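Local coordinates for protein SsfS6 (Streptomyces sp. SF2575, PDB 4G2T) that is a GT-B-fold protein of the erythromycin biosynthesis protein CIII-like family that holds thymidine-5'-diphosphate in its ligand pocket, at residues I144-Q149 and D178-L183; R228-F233 and D301-H306. All coordinates share one frame; numbering follows the deposited sequence.

Contact 1 of 2, residues I144-Q149 and D178-L183; sequences IPWIEQ and DFPDPL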
loop_
_atom_site.group_PDB
_atom_site.type_symbol
_atom_site.label_atom_id
_atom_site.label_comp_id
_atom_site.label_asym_id
_atom_site.label_seq_id
_atom_site.Cartn_x
_atom_site.Cartn_y
_atom_site.Cartn_z
ATOM N N ILE A 144 7.361 -24.474 8.948
ATOM C CA ILE A 144 6.594 -23.366 9.504
ATOM C C ILE A 144 5.167 -23.384 8.962
ATOM O O ILE A 144 4.928 -23.880 7.862
ATOM C CB ILE A 144 7.257 -22.011 9.177
ATOM C CG1 ILE A 144 7.420 -21.846 7.664
ATOM C CG2 ILE A 144 8.603 -21.891 9.876
ATOM C CD1 ILE A 144 8.031 -20.524 7.255
ATOM N N PRO A 145 4.209 -22.850 9.739
ATOM C CA PRO A 145 2.817 -22.804 9.277
ATOM C C PRO A 145 2.645 -21.892 8.066
ATOM O O PRO A 145 3.528 -21.087 7.770
ATOM C CB PRO A 145 2.067 -22.226 10.483
ATOM C CG PRO A 145 3.108 -21.493 11.265
ATOM C CD PRO A 145 4.356 -22.296 11.097
ATOM N N TRP A 146 1.519 -22.026 7.372
ATOM C CA TRP A 146 1.220 -21.166 6.232
ATOM C C TRP A 146 -0.266 -20.828 6.155
ATOM O O TRP A 146 -1.105 -21.540 6.704
ATOM C CB TRP A 146 1.699 -21.801 4.922
ATOM C CG TRP A 146 1.017 -23.090 4.561
ATOM C CD1 TRP A 146 1.228 -24.315 5.122
ATOM C CD2 TRP A 146 0.030 -23.281 3.538
ATOM N NE1 TRP A 146 0.426 -25.255 4.522
ATOM C CE2 TRP A 146 -0.318 -24.648 3.546
ATOM C CE3 TRP A 146 -0.596 -22.430 2.622
ATOM C CZ2 TRP A 146 -1.263 -25.181 2.671
ATOM C CZ3 TRP A 146 -1.535 -22.963 1.756
ATOM C CH2 TRP A 146 -1.861 -24.324 1.788
ATOM N N ILE A 147 -0.579 -19.730 5.474
ATOM C CA ILE A 147 -1.957 -19.275 5.343
ATOM C C ILE A 147 -2.419 -19.363 3.894
ATOM O O ILE A 147 -1.735 -18.889 2.986
ATOM C CB ILE A 147 -2.114 -17.819 5.823
ATOM C CG1 ILE A 147 -1.579 -17.661 7.247
ATOM C CG2 ILE A 147 -3.569 -17.384 5.745
ATOM C CD1 ILE A 147 -2.342 -18.460 8.279
ATOM N N GLU A 148 -3.579 -19.974 3.680
ATOM C CA GLU A 148 -4.165 -20.046 2.348
ATOM C C GLU A 148 -5.320 -19.064 2.208
ATOM O O GLU A 148 -6.314 -19.157 2.929
ATOM C CB GLU A 148 -4.665 -21.457 2.043
ATOM C CG GLU A 148 -5.335 -21.575 0.683
ATOM C CD GLU A 148 -6.239 -22.787 0.572
ATOM O OE1 GLU A 148 -5.975 -23.797 1.259
ATOM O OE2 GLU A 148 -7.220 -22.725 -0.198
ATOM N N GLN A 149 -5.188 -18.126 1.278
ATOM C CA GLN A 149 -6.273 -17.202 0.979
ATOM C C GLN A 149 -6.841 -17.469 -0.408
ATOM O O GLN A 149 -6.096 -17.594 -1.380
ATOM C CB GLN A 149 -5.799 -15.749 1.066
ATOM C CG GLN A 149 -6.880 -14.743 0.699
ATOM C CD GLN A 149 -6.340 -13.344 0.482
ATOM O OE1 GLN A 149 -5.318 -12.963 1.054
ATOM N NE2 GLN A 149 -7.024 -12.571 -0.353
ATOM N N ASP A 178 1.135 -35.121 0.800
ATOM C CA ASP A 178 0.411 -33.882 0.554
ATOM C C ASP A 178 0.971 -32.797 1.463
ATOM O O ASP A 178 1.557 -33.096 2.504
ATOM C CB ASP A 178 -1.084 -34.081 0.815
ATOM C CG ASP A 178 -1.899 -32.832 0.533
ATOM O OD1 ASP A 178 -1.433 -31.981 -0.254
ATOM O OD2 ASP A 178 -3.006 -32.704 1.096
ATOM N N PHE A 179 0.809 -31.540 1.062
ATOM C CA PHE A 179 1.234 -30.422 1.893
ATOM C C PHE A 179 0.464 -30.444 3.204
ATOM O O PHE A 179 -0.713 -30.808 3.226
ATOM C CB PHE A 179 0.991 -29.088 1.183
ATOM C CG PHE A 179 1.765 -28.923 -0.093
ATOM C CD1 PHE A 179 3.143 -28.796 -0.072
ATOM C CD2 PHE A 179 1.110 -28.875 -1.311
ATOM C CE1 PHE A 179 3.856 -28.639 -1.246
ATOM C CE2 PHE A 179 1.816 -28.717 -2.488
ATOM C CZ PHE A 179 3.191 -28.599 -2.455
ATOM N N PRO A 180 1.127 -30.065 4.305
ATOM C CA PRO A 180 0.420 -29.948 5.583
ATOM C C PRO A 180 -0.662 -28.883 5.472
ATOM O O PRO A 180 -0.444 -27.869 4.808
ATOM C CB PRO A 180 1.518 -29.501 6.554
ATOM C CG PRO A 180 2.577 -28.898 5.690
ATOM C CD PRO A 180 2.544 -29.680 4.417
ATOM N N ASP A 181 -1.814 -29.125 6.091
ATOM C CA ASP A 181 -2.930 -28.189 6.028
ATOM C C ASP A 181 -2.512 -26.810 6.521
ATOM O O ASP A 181 -1.765 -26.696 7.493
ATOM C CB ASP A 181 -4.115 -28.709 6.845
ATOM C CG ASP A 181 -4.662 -30.018 6.309
ATOM O OD1 ASP A 181 -5.523 -29.979 5.406
ATOM O OD2 ASP A 181 -4.232 -31.087 6.792
ATOM N N PRO A 182 -2.984 -25.754 5.842
ATOM C CA PRO A 182 -2.605 -24.390 6.215
ATOM C C PRO A 182 -3.167 -24.022 7.579
ATOM O O PRO A 182 -4.185 -24.581 7.991
ATOM C CB PRO A 182 -3.256 -23.536 5.124
ATOM C CG PRO A 182 -4.411 -24.346 4.658
ATOM C CD PRO A 182 -3.968 -25.777 4.746
ATOM N N LEU A 183 -2.505 -23.100 8.271
ATOM C CA LEU A 183 -2.953 -22.662 9.585
ATOM C C LEU A 183 -4.342 -22.042 9.481
ATOM O O LEU A 183 -5.153 -22.145 10.400
ATOM C CB LEU A 183 -1.964 -21.656 10.176
ATOM C CG LEU A 183 -2.006 -21.453 11.690
ATOM C CD1 LEU A 183 -1.677 -22.753 12.409
ATOM C CD2 LEU A 183 -1.047 -20.350 12.108
#
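Where strand 146-149 of the N-terminal parallel sheet begins, the indole of Trp146 is held by the proline-rich loop that leads into the neighbouring strand 184-187. Trp146 NE1 donates from the ring edge to Pro180 O, 2.8 Å away; the acceptor lies nearly in the indole plane, while the nitrogen is tilted from the carbonyl plane. Pro182 lies against one face, its CB 3.4 Å from the centroid of the six-membered ring of Trp146 and only 7° off the normal, a CH-pi contact, with Pro182 CD 3.5 Å from Trp146 CZ2. The bond at the edge fixes how the ring is turned under the proline. CG of Trp146 sits between its backbone N and carbonyl carbon (chi1 64°), which swings the indole toward the loop. Leu183 N then bonds Trp146 O at 2.6 Å, and Leu183 CB rests 3.7 Å from Ile147 CD1. Glu148 runs extended alongside Pro182, its CB and OE1 close to Pro182 CG. Pro136 and Ala139 of helix 134-142 also touch the indole. The two chain pieces meet almost at right angles here, before backbone bonds from Glu148 to Leu184 and Ile186 continue the pairing as the parallel sheet of a Rossmann-like domain.

Contact 2 of 2, residues R228-F233 and D301-H306; sequences RLCLTF and DVVVHH. With TYD (thymidine-5'-diphosphate), chain B.
Cys230 N to Val302 O, Val304 N to Cys230 O and Thr232 N to Val304 O are the hydrogen bonds that join the two strands in parallel register. At their N-terminal end Arg228 N donates to Asp301 OD2 (3.1 Å), reaching the anti side of a carboxylate that also forms a salt bridge with Arg224, and Asp301 N returns a bond to Arg228 O. At the other end His306 NE2 lies 2.8 Å from O2B and 2.9 Å from the bridging O3A of thymidine-5'-diphosphate; both bonds are bent, as expected of a proton shared between two acceptors. CG of His306 lies between its backbone N and carbonyl carbon (chi1 66°), which helps bring the imidazole under Phe233 O, 3.0 Å above the ring plane and over its centre, too poorly angled for a hydrogen bond. Gly310 N and Thr311 N also bond the ligand. On one face Leu229 CD1 meets Val302 CG1 (3.7 Å) and Val304 CG2 (3.8 Å), and Leu231 CD1 lies beside Val304 CB; helix 357-366 packs there. On the other, Cys230 CB meets Val303 CG2. Such central parallel strands, whose C-terminal ends open onto a diphosphate, are characteristic of the C-terminal Rossmann-like domain of GT-B glycosyltransferases.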
loop_
_atom_site.group_PDB
_atom_site.type_symbol
_atom_site.label_atom_id
_atom_site.label_comp_id
_atom_site.label_asym_id
_atom_site.label_seq_id
_atom_site.Cartn_x
_atom_site.Cartn_y
_atom_site.Cartn_z
ATOM N N ARG A 228 -23.489 4.868 -17.118
ATOM C CA ARG A 228 -22.107 4.662 -17.536
ATOM C C ARG A 228 -21.712 3.189 -17.462
ATOM O O ARG A 228 -21.984 2.511 -16.472
ATOM C CB ARG A 228 -21.152 5.519 -16.699
ATOM C CG ARG A 228 -19.709 5.497 -17.180
ATOM C CD ARG A 228 -18.824 6.453 -16.388
ATOM N NE ARG A 228 -19.169 7.855 -16.613
ATOM C CZ ARG A 228 -19.478 8.714 -15.646
ATOM N NH1 ARG A 228 -19.482 8.319 -14.381
ATOM N NH2 ARG A 228 -19.777 9.971 -15.945
ATOM N N LEU A 229 -21.068 2.699 -18.519
ATOM C CA LEU A 229 -20.649 1.303 -18.584
ATOM C C LEU A 229 -19.129 1.178 -18.586
ATOM O O LEU A 229 -18.433 1.944 -19.253
ATOM C CB LEU A 229 -21.246 0.622 -19.822
ATOM C CG LEU A 229 -20.890 -0.842 -20.110
ATOM C CD1 LEU A 229 -22.083 -1.571 -20.708
ATOM C CD2 LEU A 229 -19.690 -0.953 -21.044
ATOM N N CYS A 230 -18.618 0.204 -17.841
ATOM C CA CYS A 230 -17.187 -0.070 -17.820
ATOM C C CYS A 230 -16.857 -1.331 -18.609
ATOM O O CYS A 230 -17.384 -2.407 -18.330
ATOM C CB CYS A 230 -16.675 -0.203 -16.386
ATOM S SG CYS A 230 -14.925 -0.639 -16.278
ATOM N N LEU A 231 -15.979 -1.191 -19.595
ATOM C CA LEU A 231 -15.585 -2.311 -20.439
ATOM C C LEU A 231 -14.128 -2.685 -20.188
ATOM O O LEU A 231 -13.222 -1.909 -20.485
ATOM C CB LEU A 231 -15.798 -1.956 -21.911
ATOM C CG LEU A 231 -15.426 -3.017 -22.947
ATOM C CD1 LEU A 231 -16.296 -4.256 -22.795
ATOM C CD2 LEU A 231 -15.534 -2.448 -24.353
ATOM N N THR A 232 -13.906 -3.873 -19.639
ATOM C CA THR A 232 -12.555 -4.318 -19.313
ATOM C C THR A 232 -12.385 -5.820 -19.516
ATOM O O THR A 232 -13.286 -6.597 -19.219
ATOM C CB THR A 232 -12.179 -3.954 -17.860
ATOM O OG1 THR A 232 -10.899 -4.515 -17.540
ATOM C CG2 THR A 232 -13.221 -4.481 -16.882
ATOM N N PHE A 233 -11.225 -6.225 -20.024
ATOM C CA PHE A 233 -10.944 -7.643 -20.236
ATOM C C PHE A 233 -9.734 -8.128 -19.441
ATOM O O PHE A 233 -9.244 -9.237 -19.654
ATOM C CB PHE A 233 -10.767 -7.951 -21.726
ATOM C CG PHE A 233 -12.064 -8.093 -22.477
ATOM C CD1 PHE A 233 -13.257 -8.276 -21.797
ATOM C CD2 PHE A 233 -12.087 -8.052 -23.861
ATOM C CE1 PHE A 233 -14.450 -8.409 -22.482
ATOM C CE2 PHE A 233 -13.278 -8.185 -24.553
ATOM C CZ PHE A 233 -14.460 -8.363 -23.862
ATOM N N ASP A 301 -22.481 1.932 -13.709
ATOM C CA ASP A 301 -23.754 1.262 -13.465
ATOM C C ASP A 301 -23.716 -0.210 -13.869
ATOM O O ASP A 301 -24.447 -1.029 -13.314
ATOM C CB ASP A 301 -24.889 1.975 -14.206
ATOM C CG ASP A 301 -25.155 3.365 -13.666
ATOM O OD1 ASP A 301 -25.905 3.485 -12.674
ATOM O OD2 ASP A 301 -24.618 4.339 -14.235
ATOM N N VAL A 302 -22.866 -0.540 -14.836
ATOM C CA VAL A 302 -22.776 -1.907 -15.342
ATOM C C VAL A 302 -21.401 -2.173 -15.961
ATOM O O VAL A 302 -20.804 -1.287 -16.572
ATOM C CB VAL A 302 -23.906 -2.200 -16.364
ATOM C CG1 VAL A 302 -23.847 -1.222 -17.528
ATOM C CG2 VAL A 302 -23.846 -3.641 -16.856
ATOM N N VAL A 303 -20.895 -3.392 -15.786
ATOM C CA VAL A 303 -19.573 -3.753 -16.288
ATOM C C VAL A 303 -19.605 -4.974 -17.203
ATOM O O VAL A 303 -20.165 -6.010 -16.852
ATOM C CB VAL A 303 -18.595 -4.040 -15.133
ATOM C CG1 VAL A 303 -17.207 -4.350 -15.674
ATOM C CG2 VAL A 303 -18.547 -2.864 -14.177
ATOM N N VAL A 304 -18.996 -4.844 -18.378
ATOM C CA VAL A 304 -18.819 -5.972 -19.285
ATOM C C VAL A 304 -17.379 -6.459 -19.200
ATOM O O VAL A 304 -16.448 -5.700 -19.470
ATOM C CB VAL A 304 -19.120 -5.576 -20.738
ATOM C CG1 VAL A 304 -18.887 -6.756 -21.670
ATOM C CG2 VAL A 304 -20.543 -5.064 -20.860
ATOM N N HIS A 305 -17.190 -7.720 -18.824
ATOM C CA HIS A 305 -15.837 -8.235 -18.634
ATOM C C HIS A 305 -15.617 -9.683 -19.078
ATOM O O HIS A 305 -16.528 -10.346 -19.572
ATOM C CB HIS A 305 -15.382 -8.041 -17.185
ATOM C CG HIS A 305 -16.270 -8.697 -16.175
ATOM N ND1 HIS A 305 -16.202 -10.044 -15.888
ATOM C CD2 HIS A 305 -17.242 -8.193 -15.380
ATOM C CE1 HIS A 305 -17.095 -10.341 -14.963
ATOM N NE2 HIS A 305 -17.740 -9.234 -14.636
ATOM N N HIS A 306 -14.388 -10.153 -18.887
ATOM C CA HIS A 306 -13.952 -11.458 -19.370
ATOM C C HIS A 306 -14.120 -12.548 -18.319
ATOM O O HIS A 306 -13.578 -13.645 -18.460
ATOM C CB HIS A 306 -12.483 -11.388 -19.785
ATOM C CG HIS A 306 -11.548 -11.148 -18.643
ATOM N ND1 HIS A 306 -11.621 -10.025 -17.842
ATOM C CD2 HIS A 306 -10.519 -11.884 -18.158
ATOM C CE1 HIS A 306 -10.679 -10.082 -16.919
ATOM N NE2 HIS A 306 -9.995 -11.201 -17.089
HETATM P PA TYD B . -8.504 -10.440 -13.224
HETATM O O1A TYD B . -9.856 -9.821 -12.968
HETATM O O2A TYD B . -8.371 -11.722 -12.433
HETATM O O3A TYD B . -8.371 -10.722 -14.755
HETATM P PB TYD B . -7.044 -11.305 -15.337
HETATM O O1B TYD B . -6.380 -12.205 -14.323
HETATM O O2B TYD B . -7.380 -12.100 -16.576
HETATM O O3B TYD B . -6.103 -10.179 -15.697
HETATM O "O5'" TYD B . -7.376 -9.450 -12.805
HETATM C "C5'" TYD B . -7.360 -8.170 -13.317
HETATM C "C4'" TYD B . -7.009 -7.221 -12.225
HETATM O "O4'" TYD B . -6.439 -6.073 -12.757
HETATM C "C3'" TYD B . -8.258 -6.799 -11.498
HETATM O "O3'" TYD B . -7.972 -6.579 -10.170
HETATM C "C2'" TYD B . -8.733 -5.547 -12.159
HETATM C "C1'" TYD B . -7.358 -4.935 -12.616
HETATM N N1 TYD B . -7.392 -3.878 -13.741
HETATM C C2 TYD B . -7.965 -2.561 -13.550
HETATM O O2 TYD B . -8.448 -2.251 -12.476
HETATM N N3 TYD B . -7.989 -1.607 -14.594
HETATM C C4 TYD B . -7.444 -1.925 -15.847
HETATM O O4 TYD B . -7.462 -1.093 -16.758
HETATM C C5 TYD B . -6.847 -3.277 -16.052
HETATM C C5M TYD B . -6.267 -3.617 -17.383
HETATM C C6 TYD B . -6.823 -4.211 -15.039
#

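Overall arrangement
From the N terminus the chain first builds the seven-strand parallel sheet, and contact 1 closes a loop of 28 intervening residues, helical in part, between strand 146-149 and the loop into strand 184-187. Only after that loop is closed does contact 2 open: strand 228-232 starts the second, six-strand sheet, and 67 residues later strand 302-305 pairs beside it at the sheet's centre. The two contacts are thus in series, neither nested nor crossed. The centres of contact 1 and contact 2 are 36 Å apart, on opposite sides of the chain's centre. Contact 1 ties strand 146-149 to the loop leading into its neighbour, whereas contact 2 builds the ligand-facing core of the C-terminal domain.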